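Local coordinates for protein Rio2 kinase (Chaetomium thermophilum, PDB 4GYI) that probably phosphorylates serine and threonine residues of proteins using ATP and magnesium, and is an atypical kinase with an ATPase-dependent role on the maturing pre-40S ribosomal subunit, at residues W152-R157 against K326-D331; P197-S202 against F231-I236; N269-F274 against P298-A303. All coordinates share one frame; numbering follows the deposited sequence.

Only interaction 2 lies at the nucleotide: its segment 231-236 binds both the magnesium ion and ADP. Interaction 1 joins helix 149-172 to the last modelled helix, 326-341, on the opposite side of the chain's centre, about 28 Å from interaction 2, centre to centre; the side chain of L155 is still about 14 Å from ADP. Interaction 3 stands away from the annotated sites, its centre about 22 Å from that of interaction 2, with nearest atoms about 7 Å apart. Helices 207-223 and 270-289 tie these two together, since both pack on interaction 2 and interaction 3 uses the start of the second. Along the chain, interaction 1 encloses the other two, which follow each other in series.

Interaction 1 (W152-R157 against K326-D331); sequences WMYLSR and KKMAKD. With EDO (1,2-ethanediol), chain D; EDO (1,2-ethanediol), chain E.
Y154 and D331 carry the polar part of this helix-helix contact. The hydroxyl OH of Y154 donates to OD2 of D331 at 2.9 Å, and the acceptor lies at the ring edge, in the ring plane. Ring and carboxylate are turned 74° apart, and the bond uses the anti lone pair of OD2. The syn lone pair takes NZ of K327, one turn earlier on the same helix, in a salt bridge of 3.0 Å; two donors thus fix one oxygen. CG of Y154, anti to its backbone N (chi1 154°), stands on the side of helix 326-341, and OH at the ring's far end then reaches D331. Beside this pair a methyl group packs on the other helix: CD2 of L155 meets the backbone O of D331 at 3.7 Å and CB of D331 at 4.1 Å. An alanine in place of D331 would probably leave Y154 OH and K327 NZ without their shared acceptor, the ring edge then less firmly held. On the looser, exposed side, K327 NZ comes only within 3.9 Å of Y154 OH, and M328 CG grazes Y154 OH at 3.9 Å. The axes of the two segments approach to 10.5 Å and cross at -104°, burying just 191 Å². Helix 149-172, in the position of the kinase αC helix, turns W152 and M153 to Y79 of helix 79-92, while L155 also packs on L129 and R147 in neighbouring loops.

Interaction 2 (P197-S202 against F231-I236); sequences PMRQVS and FNEFNI. With MG (magnesium ion), chain C; ADP (adenosine-5'-diphosphate), chain B.
Segment 231-236, the later part of the catalytic loop of the protein-kinase fold, docks through E233 and I236 on the short 3-10 turn 198-200 that follows strand 196-197. Two backbone bonds set the register: M198 N donates to I236 O at 2.7 Å, nearly straight (162°), and R199 N to E233 O at 3.0 Å, more bent (148°). On the buried side of these bonds the M198 chain, bent at chi3 (57°), brings CE against I236 CD1 at 3.6 Å, and L214 of helix 207-223 and F284 of helix 270-289 pack against the same methionine. On the outer side CB of R199 touches CG of E233 at 3.7 Å; the poorly ordered arginine tip leads away, while E233 OE2 forms a salt bridge with R287. The loop keeps its shape by a type I turn from N232 to N235 and an Asx turn, in which F234 N donates to N232 OD1 at 3.0 Å. This fold-back presents N235 to the metal site, which D258, seen as an aspartyl phosphate, also serves. ADP O3' donates to F234 O at 2.9 Å, P197 CG lies 3.4 Å from ADP O2', and N235 OD1 binds the magnesium ion at 2.1 Å.

Interaction 3 (N269-F274 against P298-A303); sequences NAEMYF and PFYKDA
Y300 and F274 both hold CG anti to the backbone N (chi1 175° and -175°), which points each CG toward the other segment; the two side chains cross at an oblique angle. CB of F274 rests 3.8 Å from CD1 of Y300. The Y300 ring lies against the first turn of helix 270-289: E271 CB sits over one face, 3.9 Å from the centroid of the Y300 ring and 26° off its normal, a CH-pi contact. E271 CA lies above that ring as well, nearer its rim. At the phenolic end, A270 CB meets Y300 OH at 3.5 Å, and the hydroxyl itself is hydrogen-bonded to M265 O.

The F274 ring reaches the start of helix 300-304. Its CE2 comes to 3.5 Å from Y300 N, which approaches the ring obliquely. Its CE1 packs on A303 CB at 3.6 Å, and its CZ lies near P298 CG. P298, which follows a cis peptide bond, also brings its carbonyl O to the F274 ring edge, in the plane and 3.6 Å from CE2. Further from this apolar centre a water joins the segments, donating to E271 OE2 at 2.9 Å and accepting from K301 N at 3.2 Å.

The contact joins the beginnings of helices 270-289 and 300-304 in the kinase C-lobe, and I218 and L219 of helix 207-223 also touch F274. Its chemistry is mostly apolar and aromatic: no direct polar bond is found between the two segments, and the polar link runs through the water at the rim. Holding would thus depend mainly on the fit of the two rings, while the in-plane approach of P298 O to the ring C-H edge of F274 is likely to be mildly favourable.

Interaction 1 (W152-R157 against K326-D331)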
loop_
_atom_site.group_PDB
_atom_site.type_symbol
_atom_site.label_atom_id
_atom_site.label_comp_id
_atom_site.label_asym_id
_atom_site.label_seq_id
_atom_site.Cartn_x
_atom_site.Cartn_y
_atom_site.Cartn_z
ATOM N N TRP A 152 -8.544 -1.202 12.084
ATOM C CA TRP A 152 -7.788 -1.744 10.941
ATOM C C TRP A 152 -7.932 -0.889 9.687
ATOM O O TRP A 152 -6.971 -0.682 8.959
ATOM C CB TRP A 152 -8.173 -3.191 10.629
ATOM C CG TRP A 152 -7.692 -4.176 11.660
ATOM C CD1 TRP A 152 -8.463 -5.013 12.402
ATOM C CD2 TRP A 152 -6.336 -4.409 12.067
ATOM N NE1 TRP A 152 -7.673 -5.764 13.237
ATOM C CE2 TRP A 152 -6.362 -5.418 13.046
ATOM C CE3 TRP A 152 -5.104 -3.864 11.698
ATOM C CZ2 TRP A 152 -5.197 -5.891 13.680
ATOM C CZ3 TRP A 152 -3.943 -4.344 12.324
ATOM C CH2 TRP A 152 -4.004 -5.337 13.307
ATOM N N MET A 153 -9.142 -0.388 9.462
ATOM C CA MET A 153 -9.433 0.489 8.336
ATOM C C MET A 153 -8.632 1.758 8.460
ATOM O O MET A 153 -8.031 2.198 7.494
ATOM C CB MET A 153 -10.922 0.845 8.289
ATOM C CG MET A 153 -11.795 -0.271 7.758
ATOM S SD MET A 153 -13.533 0.237 7.840
ATOM C CE MET A 153 -14.308 -1.222 7.214
ATOM N N TYR A 154 -8.614 2.336 9.662
ATOM C CA TYR A 154 -7.840 3.546 9.924
ATOM C C TYR A 154 -6.359 3.329 9.653
ATOM O O TYR A 154 -5.706 4.182 9.062
ATOM C CB TYR A 154 -8.071 3.990 11.368
ATOM C CG TYR A 154 -6.984 4.812 12.042
ATOM C CD1 TYR A 154 -6.896 6.187 11.854
ATOM C CD2 TYR A 154 -6.099 4.220 12.937
ATOM C CE1 TYR A 154 -5.927 6.953 12.519
ATOM C CE2 TYR A 154 -5.129 4.964 13.606
ATOM C CZ TYR A 154 -5.047 6.332 13.392
ATOM O OH TYR A 154 -4.080 7.064 14.049
ATOM N N LEU A 155 -5.836 2.181 10.083
ATOM C CA LEU A 155 -4.419 1.874 9.918
ATOM C C LEU A 155 -4.052 1.669 8.448
ATOM O O LEU A 155 -2.960 2.039 8.013
ATOM C CB LEU A 155 -4.072 0.626 10.714
ATOM C CG LEU A 155 -4.085 0.866 12.231
ATOM C CD1 LEU A 155 -4.138 -0.454 12.998
ATOM C CD2 LEU A 155 -2.859 1.722 12.674
ATOM N N SER A 156 -4.960 1.064 7.685
ATOM C CA SER A 156 -4.699 0.824 6.273
ATOM C C SER A 156 -4.773 2.129 5.498
ATOM O O SER A 156 -4.086 2.281 4.479
ATOM C CB SER A 156 -5.649 -0.213 5.692
ATOM O OG SER A 156 -5.279 -1.507 6.108
ATOM N N ARG A 157 -5.594 3.064 5.978
ATOM C CA ARG A 157 -5.651 4.417 5.412
ATOM C C ARG A 157 -4.294 5.067 5.572
ATOM O O ARG A 157 -3.755 5.653 4.639
ATOM C CB ARG A 157 -6.673 5.295 6.151
ATOM C CG ARG A 157 -8.011 5.471 5.463
ATOM C CD ARG A 157 -8.803 6.611 6.100
ATOM N NE ARG A 157 -8.303 7.927 5.705
ATOM C CZ ARG A 157 -7.759 8.810 6.536
ATOM N NH1 ARG A 157 -7.633 8.530 7.827
ATOM N NH2 ARG A 157 -7.342 9.984 6.076
ATOM N N LYS A 326 2.458 12.728 14.869
ATOM C CA LYS A 326 3.404 11.786 15.444
ATOM C C LYS A 326 2.653 10.543 15.935
ATOM O O LYS A 326 3.168 9.431 15.863
ATOM C CB LYS A 326 4.194 12.436 16.582
ATOM C CG LYS A 326 4.957 13.682 16.162
ATOM C CD LYS A 326 5.708 14.303 17.331
ATOM C CE LYS A 326 6.433 15.578 16.915
ATOM N NZ LYS A 326 5.500 16.626 16.409
ATOM N N LYS A 327 1.427 10.742 16.413
ATOM C CA LYS A 327 0.601 9.634 16.872
ATOM C C LYS A 327 0.239 8.693 15.718
ATOM O O LYS A 327 0.300 7.469 15.860
ATOM C CB LYS A 327 -0.668 10.137 17.570
ATOM C CG LYS A 327 -1.619 9.013 17.954
ATOM C CD LYS A 327 -2.803 9.496 18.752
ATOM C CE LYS A 327 -3.746 8.347 19.092
ATOM N NZ LYS A 327 -4.448 7.813 17.884
ATOM N N MET A 328 -0.140 9.269 14.583
ATOM C CA MET A 328 -0.431 8.477 13.392
ATOM C C MET A 328 0.766 7.629 12.972
ATOM O O MET A 328 0.611 6.454 12.652
ATOM C CB MET A 328 -0.877 9.376 12.247
ATOM C CG MET A 328 -2.219 10.070 12.497
ATOM S SD MET A 328 -2.634 11.235 11.185
ATOM C CE MET A 328 -4.335 11.617 11.624
ATOM N N ALA A 329 1.959 8.217 13.002
ATOM C CA ALA A 329 3.179 7.491 12.659
ATOM C C ALA A 329 3.466 6.335 13.617
ATOM O O ALA A 329 3.881 5.251 13.189
ATOM C CB ALA A 329 4.393 8.443 12.583
ATOM N N LYS A 330 3.247 6.562 14.908
ATOM C CA LYS A 330 3.518 5.520 15.894
ATOM C C LYS A 330 2.499 4.412 15.749
ATOM O O LYS A 330 2.834 3.233 15.861
ATOM C CB LYS A 330 3.482 6.075 17.324
ATOM C CG LYS A 330 4.443 7.232 17.594
ATOM C CD LYS A 330 5.895 6.783 17.751
ATOM C CE LYS A 330 6.775 7.932 18.267
ATOM N NZ LYS A 330 8.171 7.510 18.594
ATOM N N ASP A 331 1.246 4.799 15.519
ATOM C CA ASP A 331 0.170 3.834 15.299
ATOM C C ASP A 331 0.516 2.929 14.120
ATOM O O ASP A 331 0.509 1.704 14.247
ATOM C CB ASP A 331 -1.164 4.544 15.057
ATOM C CG ASP A 331 -1.806 5.048 16.345
ATOM O OD1 ASP A 331 -1.341 4.654 17.424
ATOM O OD2 ASP A 331 -2.786 5.823 16.288
HETATM C C1 EDO D . -8.439 -3.305 6.569
HETATM O O1 EDO D . -7.017 -3.424 6.463
HETATM C C2 EDO D . -9.045 -3.477 5.187
HETATM O O2 EDO D . -8.350 -2.623 4.296
HETATM C C1 EDO E . -9.578 9.406 2.354
HETATM O O1 EDO E . -9.100 9.095 3.676
HETATM C C2 EDO E . -8.428 9.872 1.468
HETATM O O2 EDO E . -7.184 9.324 1.933
#

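Interaction 2 (P197-S202 against F231-I236)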
loop_
_atom_site.group_PDB
_atom_site.type_symbol
_atom_site.label_atom_id
_atom_site.label_comp_id
_atom_site.label_asym_id
_atom_site.label_seq_id
_atom_site.Cartn_x
_atom_site.Cartn_y
_atom_site.Cartn_z
ATOM N N PRO A 197 9.183 -9.302 -10.272
ATOM C CA PRO A 197 9.985 -9.395 -9.046
ATOM C C PRO A 197 11.314 -10.110 -9.310
ATOM O O PRO A 197 11.343 -11.080 -10.059
ATOM C CB PRO A 197 9.120 -10.264 -8.124
ATOM C CG PRO A 197 7.729 -10.098 -8.614
ATOM C CD PRO A 197 7.813 -9.825 -10.093
ATOM N N MET A 198 12.390 -9.620 -8.711
ATOM C CA MET A 198 13.709 -10.248 -8.830
ATOM C C MET A 198 13.704 -11.732 -8.407
ATOM O O MET A 198 14.459 -12.540 -8.935
ATOM C CB MET A 198 14.739 -9.454 -8.008
ATOM C CG MET A 198 16.163 -9.958 -8.136
ATOM S SD MET A 198 17.314 -8.807 -7.337
ATOM C CE MET A 198 16.658 -8.747 -5.657
ATOM N N ARG A 199 12.837 -12.078 -7.460
ATOM C CA ARG A 199 12.705 -13.452 -6.989
ATOM C C ARG A 199 12.615 -14.447 -8.147
ATOM O O ARG A 199 13.163 -15.544 -8.072
ATOM C CB ARG A 199 11.452 -13.579 -6.109
ATOM C CG ARG A 199 11.222 -14.967 -5.525
ATOM C CD ARG A 199 9.826 -15.499 -5.849
ATOM N NE ARG A 199 9.721 -16.043 -7.205
ATOM C CZ ARG A 199 10.003 -17.303 -7.530
ATOM N NH1 ARG A 199 10.412 -18.157 -6.600
ATOM N NH2 ARG A 199 9.883 -17.713 -8.788
ATOM N N GLN A 200 11.948 -14.053 -9.229
ATOM C CA GLN A 200 11.705 -14.986 -10.326
ATOM C C GLN A 200 12.579 -14.757 -11.550
ATOM O O GLN A 200 12.366 -15.391 -12.591
ATOM C CB GLN A 200 10.221 -15.000 -10.713
ATOM C CG GLN A 200 9.637 -13.646 -10.978
ATOM C CD GLN A 200 8.144 -13.700 -11.291
ATOM O OE1 GLN A 200 7.298 -13.500 -10.413
ATOM N NE2 GLN A 200 7.817 -13.959 -12.554
ATOM N N VAL A 201 13.559 -13.863 -11.427
ATOM C CA VAL A 201 14.463 -13.582 -12.543
ATOM C C VAL A 201 15.125 -14.886 -12.973
ATOM O O VAL A 201 15.660 -15.626 -12.140
ATOM C CB VAL A 201 15.506 -12.476 -12.204
ATOM C CG1 VAL A 201 16.557 -12.987 -11.224
ATOM C CG2 VAL A 201 16.149 -11.936 -13.478
ATOM N N SER A 202 15.030 -15.198 -14.263
ATOM C CA SER A 202 15.400 -16.534 -14.728
ATOM C C SER A 202 16.890 -16.707 -14.980
ATOM O O SER A 202 17.413 -17.806 -14.816
ATOM C CB SER A 202 14.590 -16.959 -15.956
ATOM O OG SER A 202 14.760 -16.056 -17.037
ATOM N N PHE A 231 13.521 -4.374 1.987
ATOM C CA PHE A 231 14.247 -4.347 0.731
ATOM C C PHE A 231 14.712 -5.768 0.451
ATOM O O PHE A 231 15.698 -6.232 1.014
ATOM C CB PHE A 231 15.438 -3.377 0.848
ATOM C CG PHE A 231 16.026 -2.931 -0.478
ATOM C CD1 PHE A 231 15.575 -1.777 -1.101
ATOM C CD2 PHE A 231 17.060 -3.637 -1.074
ATOM C CE1 PHE A 231 16.127 -1.347 -2.312
ATOM C CE2 PHE A 231 17.614 -3.219 -2.279
ATOM C CZ PHE A 231 17.143 -2.067 -2.904
ATOM N N ASN A 232 13.971 -6.464 -0.401
ATOM C CA ASN A 232 14.235 -7.861 -0.685
ATOM C C ASN A 232 13.728 -8.207 -2.078
ATOM O O ASN A 232 13.292 -7.328 -2.813
ATOM C CB ASN A 232 13.613 -8.762 0.385
ATOM C CG ASN A 232 12.121 -8.568 0.513
ATOM O OD1 ASN A 232 11.403 -8.535 -0.482
ATOM N ND2 ASN A 232 11.646 -8.421 1.743
ATOM N N GLU A 233 13.779 -9.484 -2.428
ATOM C CA GLU A 233 13.612 -9.903 -3.811
ATOM C C GLU A 233 12.143 -9.870 -4.258
ATOM O O GLU A 233 11.844 -10.131 -5.423
ATOM C CB GLU A 233 14.222 -11.293 -4.036
ATOM C CG GLU A 233 13.526 -12.429 -3.251
ATOM C CD GLU A 233 14.152 -12.684 -1.880
ATOM O OE1 GLU A 233 14.909 -11.813 -1.385
ATOM O OE2 GLU A 233 13.895 -13.762 -1.302
ATOM N N PHE A 234 11.245 -9.544 -3.329
ATOM C CA PHE A 234 9.823 -9.358 -3.624
ATOM C C PHE A 234 9.474 -7.905 -3.888
ATOM O O PHE A 234 8.466 -7.626 -4.524
ATOM C CB PHE A 234 8.949 -9.869 -2.477
ATOM C CG PHE A 234 9.166 -11.316 -2.156
ATOM C CD1 PHE A 234 8.543 -12.300 -2.903
ATOM C CD2 PHE A 234 10.014 -11.691 -1.116
ATOM C CE1 PHE A 234 8.745 -13.648 -2.616
ATOM C CE2 PHE A 234 10.230 -13.029 -0.823
ATOM C CZ PHE A 234 9.592 -14.015 -1.578
ATOM N N ASN A 235 10.298 -6.983 -3.393
ATOM C CA ASN A 235 10.024 -5.558 -3.554
ATOM C C ASN A 235 10.961 -4.888 -4.528
ATOM O O ASN A 235 11.004 -3.661 -4.636
ATOM C CB ASN A 235 10.051 -4.857 -2.192
ATOM C CG ASN A 235 8.953 -5.361 -1.301
ATOM O OD1 ASN A 235 7.926 -5.796 -1.811
ATOM N ND2 ASN A 235 9.168 -5.365 0.013
ATOM N N ILE A 236 11.738 -5.717 -5.207
ATOM C CA ILE A 236 12.608 -5.259 -6.275
ATOM C C ILE A 236 12.135 -5.908 -7.566
ATOM O O ILE A 236 12.080 -7.136 -7.687
ATOM C CB ILE A 236 14.084 -5.635 -6.016
ATOM C CG1 ILE A 236 14.587 -4.908 -4.769
ATOM C CG2 ILE A 236 14.950 -5.275 -7.227
ATOM C CD1 ILE A 236 15.723 -5.616 -4.054
HETATM MG MG MG C . 5.991 -6.117 -1.010
HETATM P PB ADP B . 2.700 -6.032 -0.692
HETATM O O1B ADP B . 1.441 -6.826 -0.437
HETATM O O2B ADP B . 4.023 -6.754 -0.629
HETATM O O3B ADP B . 2.608 -4.738 0.235
HETATM P PA ADP B . 3.712 -4.787 -3.093
HETATM O O1A ADP B . 5.023 -5.349 -2.615
HETATM O O2A ADP B . 3.604 -3.278 -3.267
HETATM O O3A ADP B . 2.521 -5.322 -2.147
HETATM O "O5'" ADP B . 3.329 -5.562 -4.438
HETATM C "C5'" ADP B . 3.225 -6.992 -4.424
HETATM C "C4'" ADP B . 3.548 -7.545 -5.810
HETATM O "O4'" ADP B . 2.703 -6.937 -6.803
HETATM C "C3'" ADP B . 4.972 -7.261 -6.289
HETATM O "O3'" ADP B . 5.930 -8.231 -5.852
HETATM C "C2'" ADP B . 4.832 -7.251 -7.796
HETATM O "O2'" ADP B . 4.717 -8.590 -8.291
HETATM C "C1'" ADP B . 3.454 -6.672 -7.994
HETATM N N9 ADP B . 3.441 -5.205 -8.159
HETATM C C8 ADP B . 3.130 -4.312 -7.201
HETATM N N7 ADP B . 3.159 -3.041 -7.681
HETATM C C5 ADP B . 3.484 -3.143 -8.987
HETATM C C6 ADP B . 3.678 -2.201 -10.103
HETATM N N6 ADP B . 3.523 -0.876 -9.906
HETATM N N1 ADP B . 4.006 -2.710 -11.308
HETATM C C2 ADP B . 4.149 -4.037 -11.524
HETATM N N3 ADP B . 3.983 -4.951 -10.559
HETATM C C4 ADP B . 3.664 -4.566 -9.296
HETATM O O HOH W 1 6.137 -7.856 -2.149
HETATM O O HOH W 2 6.603 -7.334 0.604
#

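Interaction 3 (N269-F274 against P298-A303)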
loop_
_atom_site.group_PDB
_atom_site.type_symbol
_atom_site.label_atom_id
_atom_site.label_comp_id
_atom_site.label_asym_id
_atom_site.label_seq_id
_atom_site.Cartn_x
_atom_site.Cartn_y
_atom_site.Cartn_z
ATOM N N ASN A 269 15.977 2.833 15.698
ATOM C CA ASN A 269 16.473 1.536 15.251
ATOM C C ASN A 269 17.069 1.559 13.850
ATOM O O ASN A 269 17.084 0.523 13.195
ATOM C CB ASN A 269 15.344 0.502 15.245
ATOM C CG ASN A 269 14.986 0.013 16.618
ATOM O OD1 ASN A 269 15.858 -0.213 17.456
ATOM N ND2 ASN A 269 13.688 -0.165 16.862
ATOM N N ALA A 270 17.536 2.712 13.377
ATOM C CA ALA A 270 17.914 2.835 11.966
ATOM C C ALA A 270 19.010 1.857 11.576
ATOM O O ALA A 270 18.956 1.270 10.493
ATOM C CB ALA A 270 18.312 4.250 11.617
ATOM N N GLU A 271 19.973 1.650 12.473
ATOM C CA GLU A 271 21.087 0.748 12.186
ATOM C C GLU A 271 20.612 -0.688 11.948
ATOM O O GLU A 271 21.065 -1.351 11.022
ATOM C CB GLU A 271 22.165 0.798 13.280
ATOM C CG GLU A 271 23.327 -0.162 13.031
ATOM C CD GLU A 271 24.562 0.133 13.884
ATOM O OE1 GLU A 271 24.522 1.055 14.733
ATOM O OE2 GLU A 271 25.586 -0.562 13.695
ATOM N N MET A 272 19.699 -1.162 12.782
ATOM C CA MET A 272 19.131 -2.487 12.587
ATOM C C MET A 272 18.393 -2.566 11.230
ATOM O O MET A 272 18.557 -3.534 10.486
ATOM C CB MET A 272 18.209 -2.848 13.759
ATOM C CG MET A 272 17.461 -4.188 13.608
ATOM S SD MET A 272 15.942 -4.177 12.601
ATOM C CE MET A 272 14.872 -3.146 13.602
ATOM N N TYR A 273 17.605 -1.544 10.899
ATOM C CA TYR A 273 16.848 -1.546 9.635
ATOM C C TYR A 273 17.771 -1.471 8.411
ATOM O O TYR A 273 17.590 -2.202 7.433
ATOM C CB TYR A 273 15.804 -0.422 9.587
ATOM C CG TYR A 273 14.639 -0.592 10.544
ATOM C CD1 TYR A 273 13.686 -1.590 10.351
ATOM C CD2 TYR A 273 14.477 0.262 11.632
ATOM C CE1 TYR A 273 12.621 -1.743 11.229
ATOM C CE2 TYR A 273 13.414 0.119 12.515
ATOM C CZ TYR A 273 12.493 -0.883 12.312
ATOM O OH TYR A 273 11.439 -1.022 13.192
ATOM N N PHE A 274 18.761 -0.587 8.468
ATOM C CA PHE A 274 19.777 -0.528 7.423
ATOM C C PHE A 274 20.434 -1.895 7.221
ATOM O O PHE A 274 20.377 -2.456 6.122
ATOM C CB PHE A 274 20.839 0.519 7.758
ATOM C CG PHE A 274 21.850 0.733 6.671
ATOM C CD1 PHE A 274 21.613 1.642 5.653
ATOM C CD2 PHE A 274 23.049 0.027 6.672
ATOM C CE1 PHE A 274 22.549 1.846 4.646
ATOM C CE2 PHE A 274 23.984 0.222 5.673
ATOM C CZ PHE A 274 23.729 1.141 4.655
ATOM N N PRO A 298 28.005 -2.332 2.825
ATOM C CA PRO A 298 28.242 -1.059 3.516
ATOM C C PRO A 298 27.686 -1.099 4.930
ATOM O O PRO A 298 26.825 -1.923 5.227
ATOM C CB PRO A 298 27.471 -0.041 2.662
ATOM C CG PRO A 298 26.398 -0.811 2.024
ATOM C CD PRO A 298 26.970 -2.194 1.780
ATOM N N PHE A 299 28.225 -0.266 5.806
ATOM C CA PHE A 299 27.797 -0.263 7.193
ATOM C C PHE A 299 27.029 1.014 7.455
ATOM O O PHE A 299 27.292 2.047 6.824
ATOM C CB PHE A 299 29.003 -0.332 8.125
ATOM C CG PHE A 299 30.015 -1.361 7.728
ATOM C CD1 PHE A 299 29.807 -2.700 8.013
ATOM C CD2 PHE A 299 31.177 -0.990 7.074
ATOM C CE1 PHE A 299 30.739 -3.655 7.650
ATOM C CE2 PHE A 299 32.108 -1.934 6.711
ATOM C CZ PHE A 299 31.890 -3.274 7.004
ATOM N N TYR A 300 26.090 0.937 8.391
ATOM C CA TYR A 300 25.257 2.076 8.757
ATOM C C TYR A 300 26.051 3.328 9.145
ATOM O O TYR A 300 25.703 4.436 8.728
ATOM C CB TYR A 300 24.333 1.690 9.902
ATOM C CG TYR A 300 23.518 2.840 10.440
ATOM C CD1 TYR A 300 22.388 3.289 9.768
ATOM C CD2 TYR A 300 23.879 3.479 11.625
ATOM C CE1 TYR A 300 21.632 4.341 10.266
ATOM C CE2 TYR A 300 23.138 4.533 12.125
ATOM C CZ TYR A 300 22.014 4.959 11.441
ATOM O OH TYR A 300 21.270 6.004 11.947
ATOM N N LYS A 301 27.107 3.166 9.940
ATOM C CA LYS A 301 27.860 4.336 10.392
ATOM C C LYS A 301 28.488 5.095 9.228
ATOM O O LYS A 301 28.626 6.315 9.292
ATOM C CB LYS A 301 28.917 3.990 11.447
ATOM C CG LYS A 301 29.030 2.519 11.794
ATOM C CD LYS A 301 29.948 1.771 10.833
ATOM C CE LYS A 301 31.402 2.197 10.989
ATOM N NZ LYS A 301 32.318 1.309 10.220
ATOM N N ASP A 302 28.867 4.374 8.175
ATOM C CA ASP A 302 29.315 5.009 6.940
ATOM C C ASP A 302 28.161 5.798 6.345
ATOM O O ASP A 302 28.255 7.006 6.166
ATOM C CB ASP A 302 29.765 3.975 5.903
ATOM C CG ASP A 302 30.827 3.035 6.425
ATOM O OD1 ASP A 302 30.870 1.880 5.931
ATOM O OD2 ASP A 302 31.610 3.448 7.312
ATOM N N ALA A 303 27.074 5.091 6.034
ATOM C CA ALA A 303 25.905 5.686 5.380
ATOM C C ALA A 303 25.382 6.958 6.067
ATOM O O ALA A 303 25.090 7.947 5.395
ATOM C CB ALA A 303 24.781 4.651 5.244
HETATM O O HOH W 3 27.063 0.236 11.319
#